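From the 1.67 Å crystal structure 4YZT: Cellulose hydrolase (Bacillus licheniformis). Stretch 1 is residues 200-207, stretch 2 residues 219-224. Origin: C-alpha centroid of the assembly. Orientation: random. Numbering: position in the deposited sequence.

Stretch 1 200-207: EDNKDELL
Stretch 2 (219-224) VLTYHY

Stretch 2 is an extended strand, and stretch 1 is a turn that leads into a helix starting at K203. Helix and strand run roughly antiparallel, at 149° between their N-to-C directions, and their axes approach to 8.2 Å. The register is set by D201 and Y222, whose CA atoms lie 4.5 Å apart. E200 (phi/psi 61/20) and D201 (49/35) have positive phi; N202 is extended at -92/140.

V219 (-125/139, chi1 t) makes no contact with stretch 1. L220 (-96/153, rotamer m, t) points its CA-to-CB bond toward stretch 1. L220 CB lies 4.4 Å from L206 CD1, an apolar contact with the helix. The CA-to-CB bond of L206 (t, p) points toward the strand.

The CA-to-CB bond of T221 (-141/154, chi1 t) is sideways to stretch 1. T221 CG2 is 3.6 Å from D201 OD1. T221 O lies 3.9 Å from L206 CD1. Water 1 bridges the backbones, donating to T221 O at 2.8 Å and to N202 O at 3.2 Å. N202 O also accepts from L206 N at 3.0 Å.

Y222 (-150/169) has chi1 p, 63°, and chi2 96°. Y222 CA lies 3.2 Å from D201 O, a CA-H...O contact with 123° at the hydrogen. The ring meets the helix obliquely: Y222 CD1 is 3.9 Å from K203 CB, and Y222 CD2 is 4.3 Å from L206 CD2. The CA-to-CB bond of K203 (t, t, p, p) is sideways to the strand, though its end leads away; that of N202 points away. K203 NZ forms a salt bridge with D204 OD1 at 2.7 Å. The N202 side chain (chi1 t, chi2 -86°) caps the helix, taking up NH groups that have no earlier helix carbonyl: N202 OD1 accepts from E205 N at 3.0 Å and, weakly, from D204 N at 2.7 Å.

H223 (-113/152, chi1 m, chi2 173°) makes the one direct hydrogen bond between the stretches, H223 N to D201 O, at 2.9 Å and 156°. D201 O thus receives both this NH and the Y222 CA-H, so one carbonyl holds the turn against the strand. The CA-to-CB bond of D201 (chi1 m, chi2 -35°) points toward the strand, and its side chain covers one face of the imidazole. D201 CB sits 3.8 Å from the centroid of the H223 ring, 3° off the normal, almost directly above its centre. D201 OD2 is 3.2 Å from H223 CE1 and 3.3 Å from H223 NE2, but the angle to NE2 is too poor for a hydrogen bond. Water 2 accepts from K203 N at 2.7 Å and donates to H223 O at 2.8 Å.

The closest approach of the Y224 side chain (-135/118, chi1 t, chi2 81°) is Y224 CE1 to K203 CD, 4.9 Å, too far to count as a contact.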

# COMPACT_ATOMS: atom_id res chain seq x y z
N GLU A 200 -5.40 16.43 -6.73
CA GLU A 200 -5.43 15.22 -5.92
C GLU A 200 -4.53 14.10 -6.44
O GLU A 200 -4.71 12.94 -6.07
CB GLU A 200 -6.88 14.71 -5.80
CG GLU A 200 -7.80 15.71 -5.10
CD GLU A 200 -9.18 15.16 -4.79
OE1 GLU A 200 -9.64 14.25 -5.51
OE2 GLU A 200 -9.81 15.64 -3.83
N ASP A 201 -3.53 14.45 -7.27
CA ASP A 201 -2.67 13.48 -7.95
C ASP A 201 -3.53 12.41 -8.62
O ASP A 201 -3.16 11.25 -8.66
CB ASP A 201 -1.68 12.84 -6.97
CG ASP A 201 -0.52 13.76 -6.62
OD1 ASP A 201 -0.07 14.52 -7.50
OD2 ASP A 201 -0.06 13.73 -5.46
N ASN A 202 -4.68 12.82 -9.12
CA ASN A 202 -5.64 11.87 -9.66
C ASN A 202 -5.42 11.67 -11.16
O ASN A 202 -5.16 12.61 -11.91
CB ASN A 202 -7.07 12.32 -9.35
CG ASN A 202 -8.12 11.47 -10.04
OD1 ASN A 202 -8.48 11.72 -11.19
ND2 ASN A 202 -8.63 10.45 -9.34
N LYS A 203 -5.54 10.42 -11.59
CA LYS A 203 -5.27 10.04 -12.98
C LYS A 203 -6.25 10.70 -13.97
O LYS A 203 -5.87 11.10 -15.07
CB LYS A 203 -5.32 8.52 -13.08
CG LYS A 203 -5.72 7.95 -14.40
CD LYS A 203 -6.23 6.54 -14.20
CE LYS A 203 -7.72 6.53 -13.87
NZ LYS A 203 -8.57 6.64 -15.10
N ASP A 204 -7.50 10.86 -13.56
CA ASP A 204 -8.47 11.44 -14.47
C ASP A 204 -8.29 12.95 -14.58
O ASP A 204 -8.49 13.53 -15.64
CB ASP A 204 -9.89 11.08 -14.04
CG ASP A 204 -10.17 9.60 -14.20
OD1 ASP A 204 -9.81 9.04 -15.25
OD2 ASP A 204 -10.72 8.98 -13.26
N GLU A 205 -7.86 13.58 -13.49
CA GLU A 205 -7.53 15.00 -13.55
C GLU A 205 -6.34 15.23 -14.48
O GLU A 205 -6.31 16.20 -15.26
CB GLU A 205 -7.23 15.56 -12.16
CG GLU A 205 -8.41 15.49 -11.19
CD GLU A 205 -9.54 16.47 -11.51
OE1 GLU A 205 -9.30 17.53 -12.13
OE2 GLU A 205 -10.69 16.17 -11.12
N LEU A 206 -5.35 14.34 -14.39
CA LEU A 206 -4.17 14.44 -15.24
C LEU A 206 -4.57 14.37 -16.73
O LEU A 206 -3.99 15.05 -17.59
CB LEU A 206 -3.17 13.32 -14.89
CG LEU A 206 -1.80 13.45 -15.54
CD1 LEU A 206 -1.00 14.54 -14.85
CD2 LEU A 206 -1.08 12.12 -15.47
N LEU A 207 -5.58 13.57 -17.02
CA LEU A 207 -6.02 13.31 -18.38
C LEU A 207 -6.96 14.38 -18.93
O LEU A 207 -7.04 14.55 -20.16
CB LEU A 207 -6.69 11.95 -18.44
CG LEU A 207 -5.74 10.76 -18.28
CD1 LEU A 207 -6.51 9.46 -18.10
CD2 LEU A 207 -4.82 10.68 -19.51
N VAL A 219 8.31 15.66 -15.09
CA VAL A 219 7.79 14.29 -14.97
C VAL A 219 6.34 14.41 -14.49
O VAL A 219 6.02 15.27 -13.65
CB VAL A 219 8.64 13.46 -13.99
CG1 VAL A 219 8.03 12.05 -13.77
CG2 VAL A 219 10.06 13.34 -14.50
N LEU A 220 5.45 13.59 -15.05
CA LEU A 220 4.05 13.64 -14.64
C LEU A 220 3.79 12.58 -13.57
O LEU A 220 4.48 11.57 -13.53
CB LEU A 220 3.12 13.43 -15.83
CG LEU A 220 3.40 14.32 -17.05
CD1 LEU A 220 2.34 14.12 -18.13
CD2 LEU A 220 3.53 15.79 -16.66
N THR A 221 2.81 12.82 -12.71
CA THR A 221 2.52 11.86 -11.65
C THR A 221 1.03 11.70 -11.40
O THR A 221 0.23 12.59 -11.67
CB THR A 221 3.23 12.26 -10.33
OG1 THR A 221 3.27 11.14 -9.42
CG2 THR A 221 2.54 13.47 -9.68
N TYR A 222 0.68 10.52 -10.89
CA TYR A 222 -0.63 10.26 -10.30
C TYR A 222 -0.42 9.19 -9.23
O TYR A 222 0.66 8.59 -9.13
CB TYR A 222 -1.66 9.82 -11.35
CG TYR A 222 -1.36 8.52 -12.06
CD1 TYR A 222 -1.91 7.32 -11.62
CD2 TYR A 222 -0.53 8.48 -13.18
CE1 TYR A 222 -1.63 6.12 -12.27
CE2 TYR A 222 -0.24 7.28 -13.84
CZ TYR A 222 -0.80 6.11 -13.37
OH TYR A 222 -0.54 4.92 -14.01
N HIS A 223 -1.45 8.98 -8.41
CA HIS A 223 -1.45 7.89 -7.44
C HIS A 223 -2.52 6.88 -7.86
O HIS A 223 -3.52 7.25 -8.49
CB HIS A 223 -1.72 8.40 -6.02
CG HIS A 223 -0.69 9.36 -5.52
ND1 HIS A 223 -0.82 10.03 -4.32
CD2 HIS A 223 0.50 9.75 -6.05
CE1 HIS A 223 0.24 10.81 -4.14
NE2 HIS A 223 1.06 10.66 -5.17
N TYR A 224 -2.32 5.62 -7.50
CA TYR A 224 -3.28 4.60 -7.89
C TYR A 224 -3.61 3.68 -6.74
O TYR A 224 -2.72 2.97 -6.26
CB TYR A 224 -2.76 3.78 -9.07
CG TYR A 224 -3.81 2.90 -9.70
CD1 TYR A 224 -4.72 3.43 -10.61
CD2 TYR A 224 -3.92 1.55 -9.37
CE1 TYR A 224 -5.70 2.64 -11.20
CE2 TYR A 224 -4.90 0.74 -9.96
CZ TYR A 224 -5.79 1.30 -10.87
OH TYR A 224 -6.77 0.53 -11.46
O HOH W 1 -2.28 13.83 -11.24
O HOH W 2 -5.62 8.29 -9.95